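Local coordinates for putative outer membrane protein (LpxR) (Salmonella typhimurium, PDB 3FID) that probably removes acyl chains from lipid A as a metal-binding, lipopolysaccharide-modifying enzyme of the outer membrane, at residues P131-Y143 and N231-M243. Numbering follows the deposited sequence.
Sequences PAWQDQIENRYGY and NYTLQGKTLQTKM
Ile-137 and Thr-238 form a single beta bridge, the centre of a loop-to-loop contact beyond the barrel strands, where the chain leading into strand 140-157 meets the loop that follows helix 232-235. Two backbone bonds frame it, Leu-239 N to Gln-136 O and Glu-138 N to Lys-237 O (3.0 Å). Beside the bridge, the Asp-135 carboxylate is received by the loop 239-241. Its OD1 accepts Gln-240 N nearly along the C-O axis and Thr-241 N (2.8 Å, 168°) from above the carboxylate plane, while OD2 receives the hydroxyl of Thr-241 OG1 on its syn lone pair. With CG anti to the backbone N (chi1 -162°), the carboxylate reaches the backbone of Gln-240 and Thr-241, and OD2 is also held by Ala-72 N. Thr-238 OG1 in turn donates to Thr-241 OG1, a second shell that positions the first.

On the other side of the bridge, Tyr-232 OH donates to Glu-138 O at 2.6 Å, from above the carbonyl plane, although that oxygen lies at the ring's edge. One ring face carries Arg-140: CB makes a CH-pi contact 3.8 Å from the centroid, and the guanidinium, tilted 34° from the ring, sets one of its own faces over CE2. Arg-140 NH1 reaches on to Asn-174 O. Ile-137 CG2 lies 3.5 Å from Tyr-232 CE1, while its CD1 packs against Gly-236 O. Water 1 joins Glu-138 OE1, Tyr-232 OH and Lys-237 N, and water 3 links the same OE1 to Lys-237 NZ, so the two charged groups meet through solvent. A carboxylate can thus tie two loops together through N-H groups and a hydroxyl: three backbone amides (Gln-240, Thr-241 and Ala-72) and the Thr-241 hydroxyl bond to Asp-135, which would be expected to stabilise its anionic form.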
loop_
_atom_site.group_PDB
_atom_site.type_symbol
_atom_site.label_atom_id
_atom_site.label_comp_id
_atom_site.label_asym_id
_atom_site.label_seq_id
_atom_site.Cartn_x
_atom_site.Cartn_y
_atom_site.Cartn_z
ATOM N N PRO A 131 0.371 12.891 -21.717
ATOM C CA PRO A 131 1.625 13.571 -22.078
ATOM C C PRO A 131 2.437 14.134 -20.904
ATOM O O PRO A 131 3.641 14.288 -21.037
ATOM C CB PRO A 131 1.164 14.689 -23.044
ATOM C CG PRO A 131 -0.282 14.934 -22.655
ATOM C CD PRO A 131 -0.820 13.571 -22.284
ATOM N N ALA A 132 1.797 14.417 -19.768
ATOM C CA ALA A 132 2.508 15.051 -18.628
ATOM C C ALA A 132 3.521 14.145 -17.946
ATOM O O ALA A 132 4.201 14.563 -17.014
ATOM C CB ALA A 132 1.530 15.673 -17.612
ATOM N N TRP A 133 3.640 12.900 -18.418
ATOM C CA TRP A 133 4.759 12.056 -18.015
ATOM C C TRP A 133 6.109 12.706 -18.373
ATOM O O TRP A 133 7.095 12.437 -17.734
ATOM C CB TRP A 133 4.633 10.647 -18.623
ATOM C CG TRP A 133 3.803 9.719 -17.791
ATOM C CD1 TRP A 133 2.571 9.186 -18.107
ATOM C CD2 TRP A 133 4.157 9.182 -16.507
ATOM N NE1 TRP A 133 2.139 8.359 -17.087
ATOM C CE2 TRP A 133 3.089 8.336 -16.095
ATOM C CE3 TRP A 133 5.276 9.322 -15.676
ATOM C CZ2 TRP A 133 3.100 7.634 -14.865
ATOM C CZ3 TRP A 133 5.291 8.635 -14.448
ATOM C CH2 TRP A 133 4.187 7.808 -14.050
ATOM N N GLN A 134 6.137 13.587 -19.386
ATOM C CA GLN A 134 7.357 14.328 -19.755
ATOM C C GLN A 134 7.778 15.267 -18.631
ATOM O O GLN A 134 8.946 15.622 -18.521
ATOM C CB GLN A 134 7.172 15.121 -21.093
ATOM C CG GLN A 134 6.116 16.218 -21.067
ATOM C CD GLN A 134 5.833 16.869 -22.446
ATOM O OE1 GLN A 134 6.741 17.023 -23.284
ATOM N NE2 GLN A 134 4.579 17.272 -22.667
ATOM N N ASP A 135 6.804 15.691 -17.824
ATOM C CA ASP A 135 7.063 16.600 -16.704
ATOM C C ASP A 135 6.960 15.874 -15.343
ATOM O O ASP A 135 6.617 16.476 -14.321
ATOM C CB ASP A 135 6.103 17.815 -16.806
ATOM C CG ASP A 135 6.555 18.996 -15.972
ATOM O OD1 ASP A 135 7.774 19.137 -15.729
ATOM O OD2 ASP A 135 5.675 19.798 -15.587
ATOM N N GLN A 136 7.248 14.561 -15.336
ATOM C CA GLN A 136 7.219 13.768 -14.089
ATOM C C GLN A 136 8.255 14.220 -13.057
ATOM O O GLN A 136 9.171 14.976 -13.384
ATOM C CB GLN A 136 7.358 12.263 -14.406
ATOM C CG GLN A 136 8.741 11.780 -14.919
ATOM C CD GLN A 136 8.731 10.278 -15.164
ATOM O OE1 GLN A 136 8.496 9.512 -14.247
ATOM N NE2 GLN A 136 8.962 9.861 -16.413
ATOM N N ILE A 137 8.103 13.765 -11.806
ATOM C CA ILE A 137 9.111 13.989 -10.769
ATOM C C ILE A 137 10.468 13.404 -11.173
ATOM O O ILE A 137 10.548 12.276 -11.634
ATOM C CB ILE A 137 8.658 13.438 -9.367
ATOM C CG1 ILE A 137 7.310 14.077 -8.940
ATOM C CG2 ILE A 137 9.735 13.659 -8.303
ATOM C CD1 ILE A 137 7.324 15.626 -8.741
ATOM N N GLU A 138 11.527 14.188 -10.991
ATOM C CA GLU A 138 12.892 13.786 -11.364
ATOM C C GLU A 138 13.506 12.760 -10.404
ATOM O O GLU A 138 13.074 12.650 -9.241
ATOM C CB GLU A 138 13.785 15.016 -11.397
ATOM C CG GLU A 138 14.184 15.529 -10.023
ATOM C CD GLU A 138 14.983 16.844 -10.095
ATOM O OE1 GLU A 138 15.198 17.462 -9.038
ATOM O OE2 GLU A 138 15.361 17.257 -11.201
ATOM N N ASN A 139 14.538 12.053 -10.875
ATOM C CA ASN A 139 15.147 10.933 -10.143
ATOM C C ASN A 139 15.682 11.312 -8.766
ATOM O O ASN A 139 16.364 12.336 -8.610
ATOM C CB ASN A 139 16.289 10.291 -10.942
ATOM C CG ASN A 139 15.807 9.462 -12.126
ATOM O OD1 ASN A 139 14.841 8.710 -12.023
ATOM N ND2 ASN A 139 16.500 9.593 -13.271
ATOM N N ARG A 140 15.354 10.482 -7.775
ATOM C CA ARG A 140 16.084 10.431 -6.526
ATOM C C ARG A 140 16.113 8.981 -6.107
ATOM O O ARG A 140 15.071 8.350 -5.998
ATOM C CB ARG A 140 15.476 11.287 -5.421
ATOM C CG ARG A 140 16.286 11.142 -4.138
ATOM C CD ARG A 140 15.732 11.920 -2.998
ATOM N NE ARG A 140 15.828 13.360 -3.198
ATOM C CZ ARG A 140 15.370 14.244 -2.313
ATOM N NH1 ARG A 140 14.795 13.819 -1.176
ATOM N NH2 ARG A 140 15.478 15.543 -2.557
ATOM N N TYR A 141 17.325 8.456 -5.936
ATOM C CA TYR A 141 17.552 7.080 -5.515
ATOM C C TYR A 141 17.640 7.135 -4.027
ATOM O O TYR A 141 18.102 8.139 -3.468
ATOM C CB TYR A 141 18.877 6.558 -6.082
ATOM C CG TYR A 141 18.727 6.024 -7.466
ATOM C CD1 TYR A 141 18.496 4.668 -7.688
ATOM C CD2 TYR A 141 18.795 6.884 -8.576
ATOM C CE1 TYR A 141 18.311 4.162 -8.986
ATOM C CE2 TYR A 141 18.631 6.384 -9.869
ATOM C CZ TYR A 141 18.387 5.021 -10.060
ATOM O OH TYR A 141 18.227 4.536 -11.331
ATOM N N GLY A 142 17.192 6.080 -3.359
ATOM C CA GLY A 142 17.237 6.114 -1.912
ATOM C C GLY A 142 16.888 4.808 -1.255
ATOM O O GLY A 142 16.850 3.763 -1.895
ATOM N N TYR A 143 16.646 4.894 0.037
ATOM C CA TYR A 143 16.334 3.745 0.851
ATOM C C TYR A 143 15.147 4.121 1.742
ATOM O O TYR A 143 14.907 5.318 2.011
ATOM C CB TYR A 143 17.553 3.387 1.702
ATOM C CG TYR A 143 17.793 4.371 2.830
ATOM C CD1 TYR A 143 18.469 5.573 2.599
ATOM C CD2 TYR A 143 17.327 4.108 4.130
ATOM C CE1 TYR A 143 18.678 6.491 3.623
ATOM C CE2 TYR A 143 17.533 5.021 5.162
ATOM C CZ TYR A 143 18.220 6.205 4.898
ATOM O OH TYR A 143 18.433 7.125 5.906
ATOM N N ASN A 231 7.647 13.209 1.737
ATOM C CA ASN A 231 7.042 12.383 0.691
ATOM C C ASN A 231 7.571 12.949 -0.624
ATOM O O ASN A 231 7.041 13.942 -1.128
ATOM C CB ASN A 231 5.525 12.466 0.753
ATOM C CG ASN A 231 4.849 11.617 -0.295
ATOM O OD1 ASN A 231 5.439 11.275 -1.313
ATOM N ND2 ASN A 231 3.600 11.265 -0.045
ATOM N N TYR A 232 8.636 12.330 -1.144
ATOM C CA TYR A 232 9.295 12.796 -2.383
ATOM C C TYR A 232 8.380 12.787 -3.622
ATOM O O TYR A 232 8.554 13.613 -4.521
ATOM C CB TYR A 232 10.581 11.986 -2.625
ATOM C CG TYR A 232 11.396 12.503 -3.793
ATOM C CD1 TYR A 232 11.376 11.839 -5.021
ATOM C CD2 TYR A 232 12.142 13.693 -3.683
ATOM C CE1 TYR A 232 12.109 12.317 -6.127
ATOM C CE2 TYR A 232 12.882 14.188 -4.778
ATOM C CZ TYR A 232 12.840 13.501 -5.996
ATOM O OH TYR A 232 13.560 13.968 -7.070
ATOM N N THR A 233 7.389 11.883 -3.683
ATOM C CA THR A 233 6.408 11.934 -4.782
ATOM C C THR A 233 5.677 13.302 -4.851
ATOM O O THR A 233 5.213 13.693 -5.914
ATOM C CB THR A 233 5.341 10.774 -4.777
ATOM O OG1 THR A 233 4.362 11.002 -3.751
ATOM C CG2 THR A 233 6.003 9.376 -4.575
ATOM N N LEU A 234 5.599 13.997 -3.709
ATOM C CA LEU A 234 4.904 15.288 -3.595
ATOM C C LEU A 234 5.866 16.471 -3.525
ATOM O O LEU A 234 5.552 17.564 -4.020
ATOM C CB LEU A 234 3.997 15.300 -2.357
ATOM C CG LEU A 234 2.808 14.319 -2.388
ATOM C CD1 LEU A 234 1.951 14.471 -1.114
ATOM C CD2 LEU A 234 1.972 14.469 -3.695
ATOM N N GLN A 235 7.023 16.247 -2.912
ATOM C CA GLN A 235 7.990 17.338 -2.625
ATOM C C GLN A 235 9.125 17.443 -3.643
ATOM O O GLN A 235 9.870 18.419 -3.637
ATOM C CB GLN A 235 8.575 17.155 -1.235
ATOM C CG GLN A 235 7.515 17.270 -0.127
ATOM C CD GLN A 235 8.059 16.905 1.221
ATOM O OE1 GLN A 235 8.722 15.879 1.384
ATOM N NE2 GLN A 235 7.776 17.736 2.205
ATOM N N GLY A 236 9.258 16.441 -4.492
ATOM C CA GLY A 236 10.258 16.452 -5.554
ATOM C C GLY A 236 9.953 17.488 -6.631
ATOM O O GLY A 236 8.832 17.973 -6.757
ATOM N N LYS A 237 10.955 17.783 -7.447
ATOM C CA LYS A 237 10.847 18.780 -8.485
ATOM C C LYS A 237 10.555 18.099 -9.828
ATOM O O LYS A 237 11.134 17.054 -10.133
ATOM C CB LYS A 237 12.184 19.540 -8.514
ATOM C CG LYS A 237 12.232 20.777 -9.379
ATOM C CD LYS A 237 13.654 21.376 -9.367
ATOM C CE LYS A 237 14.438 20.948 -10.615
ATOM N NZ LYS A 237 15.807 21.533 -10.635
ATOM N N THR A 238 9.665 18.687 -10.632
ATOM C CA THR A 238 9.294 18.132 -11.948
ATOM C C THR A 238 10.403 18.321 -12.999
ATOM O O THR A 238 11.183 19.263 -12.902
ATOM C CB THR A 238 8.043 18.822 -12.511
ATOM O OG1 THR A 238 8.288 20.244 -12.599
ATOM C CG2 THR A 238 6.804 18.542 -11.621
ATOM N N LEU A 239 10.437 17.439 -14.008
ATOM C CA LEU A 239 11.536 17.407 -15.005
ATOM C C LEU A 239 11.678 18.671 -15.863
ATOM O O LEU A 239 12.792 19.163 -16.066
ATOM C CB LEU A 239 11.365 16.214 -15.954
ATOM C CG LEU A 239 11.863 14.845 -15.526
ATOM C CD1 LEU A 239 11.486 13.831 -16.623
ATOM C CD2 LEU A 239 13.384 14.874 -15.310
ATOM N N GLN A 240 10.544 19.179 -16.343
ATOM C CA GLN A 240 10.491 20.273 -17.313
ATOM C C GLN A 240 10.035 21.611 -16.739
ATOM O O GLN A 240 10.658 22.645 -17.009
ATOM C CB GLN A 240 9.583 19.907 -18.463
ATOM C CG GLN A 240 10.041 18.712 -19.256
ATOM C CD GLN A 240 9.066 18.428 -20.344
ATOM O OE1 GLN A 240 7.898 18.810 -20.260
ATOM N NE2 GLN A 240 9.526 17.766 -21.385
ATOM N N THR A 241 8.953 21.620 -15.965
ATOM C CA THR A 241 8.537 22.875 -15.308
ATOM C C THR A 241 9.379 23.194 -14.084
ATOM O O THR A 241 9.303 24.306 -13.550
ATOM C CB THR A 241 7.036 22.896 -14.937
ATOM O OG1 THR A 241 6.680 21.694 -14.228
ATOM C CG2 THR A 241 6.179 23.002 -16.184
ATOM N N LYS A 242 10.157 22.224 -13.610
ATOM C CA LYS A 242 11.070 22.427 -12.467
ATOM C C LYS A 242 10.416 23.012 -11.211
ATOM O O LYS A 242 10.985 23.886 -10.550
ATOM C CB LYS A 242 12.282 23.283 -12.874
ATOM C CG LYS A 242 13.154 22.619 -13.913
ATOM C CD LYS A 242 14.337 23.495 -14.289
ATOM C CE LYS A 242 15.208 22.777 -15.301
ATOM N NZ LYS A 242 14.395 22.367 -16.485
ATOM N N MET A 243 9.230 22.521 -10.869
ATOM C CA MET A 243 8.553 23.034 -9.680
ATOM C C MET A 243 8.195 21.906 -8.737
ATOM O O MET A 243 8.148 20.746 -9.144
ATOM C CB MET A 243 7.302 23.824 -10.053
ATOM C CG MET A 243 6.270 23.072 -10.858
ATOM S SD MET A 243 4.772 24.050 -11.064
ATOM C CE MET A 243 3.893 23.093 -12.293
HETATM O O HOH W 1 13.780 16.648 -6.989
HETATM O O HOH W 2 14.036 18.900 -12.874
HETATM O O HOH W 3 16.579 19.740 -8.571
#